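Local coordinates for P-granule scaffold (Caenorhabditis japonica, PDB 5W4A), which is a scaffold protein of germline P granules, probably helping these RNA-protein condensates to assemble and to take part in mRNA repression, at residues Lys53-Val57 with Asp58-Gln62. Residues are numbered along the deposited sequence; the frame is centred on the assembly and turned at random.
Sequences KKPSV and DDIVQ. With EDO (1,2-ethanediol), chain T.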
# COMPACT_ATOMS: atom_id res chain seq x y z
N LYS C 53 -31.79 -7.23 -3.92
CA LYS C 53 -32.01 -6.73 -5.28
C LYS C 53 -30.83 -5.86 -5.69
O LYS C 53 -30.53 -4.86 -5.04
CB LYS C 53 -33.31 -5.93 -5.33
CG LYS C 53 -33.60 -5.24 -6.66
CD LYS C 53 -34.67 -4.13 -6.51
CE LYS C 53 -34.31 -2.86 -7.31
NZ LYS C 53 -35.07 -1.64 -6.84
N LYS C 54 -30.14 -6.25 -6.77
CA LYS C 54 -29.01 -5.47 -7.25
C LYS C 54 -29.50 -4.16 -7.85
O LYS C 54 -30.48 -4.14 -8.60
CB LYS C 54 -28.21 -6.25 -8.30
CG LYS C 54 -27.70 -7.61 -7.84
CD LYS C 54 -27.16 -8.41 -9.03
CE LYS C 54 -26.63 -9.78 -8.60
NZ LYS C 54 -25.83 -10.44 -9.69
N PRO C 55 -28.84 -3.04 -7.55
CA PRO C 55 -29.22 -1.78 -8.20
C PRO C 55 -28.92 -1.82 -9.69
O PRO C 55 -28.04 -2.55 -10.16
CB PRO C 55 -28.35 -0.74 -7.49
CG PRO C 55 -27.19 -1.54 -6.95
CD PRO C 55 -27.73 -2.87 -6.61
N SER C 56 -29.65 -1.00 -10.44
CA SER C 56 -29.37 -0.80 -11.85
C SER C 56 -28.21 0.18 -12.03
O SER C 56 -27.79 0.87 -11.09
CB SER C 56 -30.60 -0.26 -12.57
OG SER C 56 -30.91 1.04 -12.08
N VAL C 57 -27.67 0.22 -13.25
CA VAL C 57 -26.71 1.26 -13.62
C VAL C 57 -27.29 2.63 -13.32
O VAL C 57 -26.64 3.49 -12.71
CB VAL C 57 -26.30 1.12 -15.10
CG1 VAL C 57 -25.59 2.36 -15.60
CG2 VAL C 57 -25.39 -0.05 -15.30
N ASP C 58 -28.54 2.86 -13.72
CA ASP C 58 -29.17 4.16 -13.47
C ASP C 58 -29.23 4.48 -11.98
O ASP C 58 -28.93 5.61 -11.57
CB ASP C 58 -30.57 4.20 -14.09
CG ASP C 58 -31.38 5.42 -13.63
OD1 ASP C 58 -31.07 6.54 -14.09
OD2 ASP C 58 -32.30 5.26 -12.80
N ASP C 59 -29.63 3.49 -11.15
CA ASP C 59 -29.68 3.70 -9.70
C ASP C 59 -28.34 4.19 -9.17
O ASP C 59 -28.28 5.08 -8.32
CB ASP C 59 -30.02 2.40 -8.97
CG ASP C 59 -31.45 1.91 -9.23
OD1 ASP C 59 -32.33 2.75 -9.51
OD2 ASP C 59 -31.66 0.69 -9.12
N ILE C 60 -27.26 3.59 -9.65
CA ILE C 60 -25.92 3.95 -9.21
C ILE C 60 -25.54 5.34 -9.71
O ILE C 60 -25.05 6.18 -8.96
CB ILE C 60 -24.94 2.87 -9.70
CG1 ILE C 60 -25.21 1.56 -8.97
CG2 ILE C 60 -23.50 3.33 -9.50
CD1 ILE C 60 -24.41 0.37 -9.57
N VAL C 61 -25.79 5.60 -11.01
CA VAL C 61 -25.43 6.90 -11.57
C VAL C 61 -26.17 8.02 -10.84
O VAL C 61 -25.62 9.11 -10.63
CB VAL C 61 -25.72 6.91 -13.09
CG1 VAL C 61 -25.47 8.31 -13.71
CG2 VAL C 61 -24.85 5.88 -13.80
N GLN C 62 -27.43 7.77 -10.44
CA GLN C 62 -28.22 8.79 -9.77
C GLN C 62 -27.62 9.18 -8.42
O GLN C 62 -27.68 10.35 -8.03
CB GLN C 62 -29.66 8.31 -9.58
CG GLN C 62 -30.48 8.30 -10.85
CD GLN C 62 -30.60 9.67 -11.46
OE1 GLN C 62 -30.84 10.66 -10.76
NE2 GLN C 62 -30.38 9.76 -12.77
C1 EDO T . -22.84 -8.24 -8.85
O1 EDO T . -23.12 -8.48 -10.24
C2 EDO T . -23.84 -7.26 -8.22
O2 EDO T . -24.12 -6.11 -9.04
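Asp59 OD2 is gripped by two donors: the backbone N of Ser56, 2.9 Å away with the N-H aimed almost straight at it (169°), and the hydroxyl OG of Ser42. The amide of Ser56 arrives from above the carboxylate plane, about 40° out of it. In return Ser56 OG accepts from Asp59 N at 2.9 Å, which closes a capping box with Ser56 as the N-cap of helix 57-64. The serine hydroxyl reaches that amide because chi1 of 65° sets OG between its own backbone N and carbonyl carbon, while Asp59 CG, beside its own N, brings OD2 back to the amide of Ser56. With an alanine at Asp59 the amide of Ser56 would probably lose its acceptor and Ser42 OG a partner, leaving the turn before the helix freer to move. The first helical bonds follow directly, from Ile60 N to Ser56 O (3.1 Å) and from Val61 N to Val57 O (2.8 Å). Pro55 CB lies 4.2 Å from Ile60 CG1, in the place of a hydrophobic staple across the capping box. Along the first turn Val57 CG1 runs alongside Val61 CG2 at 4.0 Å. Lys54 NZ makes a weak hydrogen bond to O1 of an ethanediol, probably from the crystallisation liquor. Around this helix start, Pro55 rests on Ser42 and Tyr46 of helix 42-47, Pro55 and Ile60 meet Ile178 of helix 169-179, and Val61 packs on Glu91 and Arg95 of helix 89-100.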